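Phosphoribosylamine--glycine ligase (PDB 1VKZ) catalyses the ATP-dependent joining of glycine to 5-phosphoribosylamine, giving glycinamide ribonucleotide, the second step on the route from phosphoribosyl diphosphate in de novo purine synthesis. Local coordinates at residues G326-Y338 against G372-K385. Residues are numbered along the deposited sequence; the frame is centred on the assembly and turned at random.
Sequences GFAVDVVLAARGY and GGRVLHCMGTGETK
The Phe327 ring has Lys385 N over one face, 3.6 Å above its plane and offset toward the rim, while Glu383 O meets the edge in plane, 3.2 Å from CE1; an aromatic side chain thus covers the backbone where strand 374-382 turns into helix 385-398. At the other end, the Tyr338 ring has Arg374 N over one face. Gly373, without a side chain, lets this ring come close (Tyr338 CD1 to Gly373 CA 3.3 Å). Ring and Arg374 guanidinium are 4° from parallel but do not stack: the side chains cross, and CG and CD do the touching, CG lying 3.5 Å from Tyr338 CZ. Arginine suits this place because its chain packs on the ring while NH1 is hydrogen-bonded to Gly231 O and Asp292 O; Tyr338 OH is hydrogen-bonded to Gly230 N. Between these ends, a carboxylate suits the imidazole N-H: His377 ND1 donates to Asp330 OD2 at 3.0 Å, although OD2 is less certainly placed. With CG anti to the backbone N (chi1 -178°), the carboxylate reaches His377, its plane turned 48° from the imidazole.

The strands run antiparallel, joined by paired backbone hydrogen bonds up to a classic beta bulge, where Leu333 O accepts from both Val375 N (2.9 Å) and Leu376 N (3.1 Å). Leu333 CD1 lies 3.8 Å from Cys378 SG, an apolar contact suiting two buried side chains on one face.

Both strands belong to the C domain by sequence family and form the middle pair of a six-stranded antiparallel sheet: 233-236 flanks 327-334, and 356-364 flanks 374-382. Helix 385-398 covers Val329, Val331 and Leu333; helix 294-301 packs on Ala328, Asp330 and Thr381.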
loop_
_atom_site.group_PDB
_atom_site.type_symbol
_atom_site.label_atom_id
_atom_site.label_comp_id
_atom_site.label_asym_id
_atom_site.label_seq_id
_atom_site.Cartn_x
_atom_site.Cartn_y
_atom_site.Cartn_z
ATOM N N GLY A 326 -0.827 17.582 -13.257
ATOM C CA GLY A 326 -1.978 18.085 -12.544
ATOM C C GLY A 326 -2.044 17.480 -11.172
ATOM O O GLY A 326 -1.030 17.098 -10.638
ATOM N N PHE A 327 -3.251 17.421 -10.618
ATOM C CA PHE A 327 -3.506 16.870 -9.305
ATOM C C PHE A 327 -4.584 15.799 -9.393
ATOM O O PHE A 327 -5.511 15.890 -10.185
ATOM C CB PHE A 327 -3.967 17.968 -8.360
ATOM C CG PHE A 327 -2.914 19.001 -8.044
ATOM C CD1 PHE A 327 -2.747 20.118 -8.846
ATOM C CD2 PHE A 327 -2.127 18.879 -6.914
ATOM C CE1 PHE A 327 -1.790 21.084 -8.536
ATOM C CE2 PHE A 327 -1.152 19.832 -6.611
ATOM C CZ PHE A 327 -0.990 20.931 -7.415
ATOM N N ALA A 328 -4.448 14.772 -8.571
ATOM C CA ALA A 328 -5.458 13.724 -8.461
ATOM C C ALA A 328 -5.968 13.619 -6.999
ATOM O O ALA A 328 -5.196 13.795 -6.043
ATOM C CB ALA A 328 -4.886 12.399 -8.950
ATOM N N VAL A 329 -7.279 13.409 -6.842
ATOM C CA VAL A 329 -7.882 13.190 -5.549
ATOM C C VAL A 329 -8.637 11.878 -5.642
ATOM O O VAL A 329 -9.384 11.626 -6.599
ATOM C CB VAL A 329 -8.822 14.366 -5.114
ATOM C CG1 VAL A 329 -9.627 14.033 -3.862
ATOM C CG2 VAL A 329 -8.026 15.616 -4.837
ATOM N N ASP A 330 -8.448 11.038 -4.639
ATOM C CA ASP A 330 -9.199 9.797 -4.504
ATOM C C ASP A 330 -10.115 9.938 -3.290
ATOM O O ASP A 330 -9.623 10.092 -2.188
ATOM C CB ASP A 330 -8.189 8.651 -4.306
ATOM C CG ASP A 330 -8.830 7.274 -4.207
ATOM O OD1 ASP A 330 -10.087 7.154 -4.219
ATOM O OD2 ASP A 330 -8.114 6.240 -4.125
ATOM N N VAL A 331 -11.430 9.934 -3.499
ATOM C CA VAL A 331 -12.359 9.810 -2.409
ATOM C C VAL A 331 -12.818 8.358 -2.417
ATOM O O VAL A 331 -13.441 7.909 -3.368
ATOM C CB VAL A 331 -13.604 10.781 -2.486
ATOM C CG1 VAL A 331 -14.667 10.403 -1.440
ATOM C CG2 VAL A 331 -13.211 12.222 -2.293
ATOM N N VAL A 332 -12.500 7.644 -1.342
ATOM C CA VAL A 332 -12.894 6.284 -1.179
ATOM C C VAL A 332 -14.325 6.249 -0.613
ATOM O O VAL A 332 -14.602 6.858 0.430
ATOM C CB VAL A 332 -11.918 5.518 -0.243
ATOM C CG1 VAL A 332 -12.301 4.035 -0.161
ATOM C CG2 VAL A 332 -10.471 5.647 -0.706
ATOM N N LEU A 333 -15.226 5.542 -1.313
ATOM C CA LEU A 333 -16.493 5.104 -0.708
ATOM C C LEU A 333 -16.362 3.677 -0.162
ATOM O O LEU A 333 -15.989 2.745 -0.879
ATOM C CB LEU A 333 -17.654 5.193 -1.686
ATOM C CG LEU A 333 -17.656 6.442 -2.555
ATOM C CD1 LEU A 333 -18.771 6.312 -3.592
ATOM C CD2 LEU A 333 -17.809 7.649 -1.704
ATOM N N ALA A 334 -16.659 3.536 1.124
ATOM C CA ALA A 334 -16.614 2.261 1.810
ATOM C C ALA A 334 -18.005 1.879 2.332
ATOM O O ALA A 334 -18.955 2.670 2.307
ATOM C CB ALA A 334 -15.611 2.315 2.940
ATOM N N ALA A 335 -18.134 0.645 2.770
ATOM C CA ALA A 335 -19.399 0.150 3.266
ATOM C C ALA A 335 -19.619 0.546 4.715
ATOM O O ALA A 335 -18.671 0.703 5.484
ATOM C CB ALA A 335 -19.438 -1.351 3.142
ATOM N N ARG A 336 -20.877 0.677 5.103
ATOM C CA ARG A 336 -21.209 0.768 6.504
ATOM C C ARG A 336 -20.640 -0.442 7.232
ATOM O O ARG A 336 -20.818 -1.584 6.794
ATOM C CB ARG A 336 -22.716 0.807 6.705
ATOM C CG ARG A 336 -23.108 0.782 8.181
ATOM C CD ARG A 336 -24.577 0.806 8.432
ATOM N NE ARG A 336 -25.158 2.061 7.976
ATOM C CZ ARG A 336 -25.990 2.204 6.950
ATOM N NH1 ARG A 336 -26.375 1.165 6.204
ATOM N NH2 ARG A 336 -26.451 3.420 6.670
ATOM N N GLY A 337 -19.962 -0.188 8.349
ATOM C CA GLY A 337 -19.299 -1.248 9.120
ATOM C C GLY A 337 -17.788 -1.337 8.933
ATOM O O GLY A 337 -17.098 -1.922 9.775
ATOM N N TYR A 338 -17.274 -0.757 7.848
ATOM C CA TYR A 338 -15.854 -0.757 7.555
ATOM C C TYR A 338 -15.094 0.033 8.606
ATOM O O TYR A 338 -15.494 1.153 8.869
ATOM C CB TYR A 338 -15.611 -0.096 6.180
ATOM C CG TYR A 338 -14.143 -0.069 5.770
ATOM C CD1 TYR A 338 -13.480 -1.246 5.455
ATOM C CD2 TYR A 338 -13.434 1.123 5.681
ATOM C CE1 TYR A 338 -12.152 -1.254 5.074
ATOM C CE2 TYR A 338 -12.088 1.128 5.303
ATOM C CZ TYR A 338 -11.441 -0.075 5.015
ATOM O OH TYR A 338 -10.099 -0.122 4.643
ATOM N N GLY A 372 -17.021 -5.938 -0.139
ATOM C CA GLY A 372 -15.713 -5.645 0.440
ATOM C C GLY A 372 -15.804 -4.363 1.226
ATOM O O GLY A 372 -16.768 -3.584 1.087
ATOM N N GLY A 373 -14.793 -4.119 2.045
ATOM C CA GLY A 373 -14.798 -2.944 2.920
ATOM C C GLY A 373 -14.811 -1.640 2.166
ATOM O O GLY A 373 -15.639 -0.776 2.414
ATOM N N ARG A 374 -13.848 -1.503 1.270
ATOM C CA ARG A 374 -13.746 -0.374 0.378
ATOM C C ARG A 374 -14.351 -0.791 -0.951
ATOM O O ARG A 374 -13.926 -1.787 -1.582
ATOM C CB ARG A 374 -12.288 0.055 0.235
ATOM C CG ARG A 374 -11.701 0.382 1.605
ATOM C CD ARG A 374 -10.352 1.092 1.610
ATOM N NE ARG A 374 -9.245 0.208 1.237
ATOM C CZ ARG A 374 -8.003 0.620 1.031
ATOM N NH1 ARG A 374 -7.692 1.894 1.160
ATOM N NH2 ARG A 374 -7.081 -0.243 0.689
ATOM N N VAL A 375 -15.343 -0.008 -1.377
ATOM C CA VAL A 375 -16.188 -0.361 -2.507
ATOM C C VAL A 375 -15.624 0.299 -3.749
ATOM O O VAL A 375 -15.184 -0.378 -4.705
ATOM C CB VAL A 375 -17.668 0.045 -2.228
ATOM C CG1 VAL A 375 -18.645 -0.495 -3.293
ATOM C CG2 VAL A 375 -18.069 -0.471 -0.884
ATOM N N LEU A 376 -15.606 1.619 -3.719
ATOM C CA LEU A 376 -15.204 2.407 -4.878
ATOM C C LEU A 376 -14.187 3.480 -4.533
ATOM O O LEU A 376 -14.205 4.058 -3.448
ATOM C CB LEU A 376 -16.417 3.117 -5.512
ATOM C CG LEU A 376 -17.538 2.187 -5.945
ATOM C CD1 LEU A 376 -18.877 2.883 -5.955
ATOM C CD2 LEU A 376 -17.247 1.599 -7.312
ATOM N N HIS A 377 -13.377 3.799 -5.535
ATOM C CA HIS A 377 -12.521 4.940 -5.517
ATOM C C HIS A 377 -13.060 5.923 -6.538
ATOM O O HIS A 377 -13.062 5.642 -7.720
ATOM C CB HIS A 377 -11.124 4.467 -5.822
ATOM C CG HIS A 377 -10.664 3.421 -4.865
ATOM N ND1 HIS A 377 -9.717 3.668 -3.896
ATOM C CD2 HIS A 377 -11.079 2.147 -4.674
ATOM C CE1 HIS A 377 -9.541 2.576 -3.174
ATOM N NE2 HIS A 377 -10.351 1.636 -3.630
ATOM N N CYS A 378 -13.541 7.078 -6.058
ATOM C CA CYS A 378 -13.953 8.179 -6.929
ATOM C C CYS A 378 -12.817 9.180 -7.190
ATOM O O CYS A 378 -12.276 9.786 -6.269
ATOM C CB CYS A 378 -15.146 8.875 -6.335
ATOM S SG CYS A 378 -16.611 7.828 -6.360
HETATM N N MSE A 379 -12.417 9.306 -8.449
HETATM C CA MSE A 379 -11.267 10.144 -8.793
HETATM C C MSE A 379 -11.736 11.508 -9.293
HETATM O O MSE A 379 -12.697 11.608 -10.050
HETATM C CB MSE A 379 -10.375 9.498 -9.875
HETATM C CG MSE A 379 -9.977 8.030 -9.631
HETATM SE SE MSE A 379 -8.945 7.754 -7.976
HETATM C CE MSE A 379 -10.218 7.284 -6.953
ATOM N N GLY A 380 -11.034 12.542 -8.840
ATOM C CA GLY A 380 -11.150 13.863 -9.369
ATOM C C GLY A 380 -9.799 14.240 -9.903
ATOM O O GLY A 380 -8.794 13.803 -9.372
ATOM N N THR A 381 -9.786 15.056 -10.963
ATOM C CA THR A 381 -8.551 15.544 -11.565
ATOM C C THR A 381 -8.690 17.025 -11.851
ATOM O O THR A 381 -9.779 17.499 -12.074
ATOM C CB THR A 381 -8.247 14.797 -12.894
ATOM O OG1 THR A 381 -9.382 14.876 -13.766
ATOM C CG2 THR A 381 -8.041 13.314 -12.675
ATOM N N GLY A 382 -7.576 17.744 -11.839
ATOM C CA GLY A 382 -7.566 19.140 -12.224
ATOM C C GLY A 382 -6.168 19.725 -12.223
ATOM O O GLY A 382 -5.194 19.048 -11.898
ATOM N N GLU A 383 -6.100 21.001 -12.579
ATOM C CA GLU A 383 -4.873 21.774 -12.560
ATOM C C GLU A 383 -4.532 22.219 -11.144
ATOM O O GLU A 383 -3.383 22.519 -10.845
ATOM C CB GLU A 383 -5.018 23.012 -13.464
ATOM C CG GLU A 383 -5.357 22.699 -14.912
ATOM C CD GLU A 383 -5.272 23.922 -15.835
ATOM O OE1 GLU A 383 -5.634 25.069 -15.427
ATOM O OE2 GLU A 383 -4.840 23.735 -16.997
ATOM N N THR A 384 -5.528 22.291 -10.277
ATOM C CA THR A 384 -5.265 22.566 -8.864
ATOM C C THR A 384 -5.752 21.431 -7.983
ATOM O O THR A 384 -6.475 20.521 -8.426
ATOM C CB THR A 384 -5.938 23.847 -8.434
ATOM O OG1 THR A 384 -7.325 23.767 -8.761
ATOM C CG2 THR A 384 -5.414 25.032 -9.251
ATOM N N LYS A 385 -5.329 21.477 -6.729
ATOM C CA LYS A 385 -5.774 20.507 -5.752
ATOM C C LYS A 385 -7.280 20.692 -5.546
ATOM O O LYS A 385 -8.019 19.704 -5.419
ATOM C CB LYS A 385 -4.979 20.656 -4.450
ATOM C CG LYS A 385 -5.490 19.797 -3.319
ATOM C CD LYS A 385 -4.536 19.733 -2.153
ATOM C CE LYS A 385 -4.890 20.689 -1.024
ATOM N NZ LYS A 385 -4.409 20.118 0.268
HETATM O O HOH W 1 -9.135 -2.481 3.098
#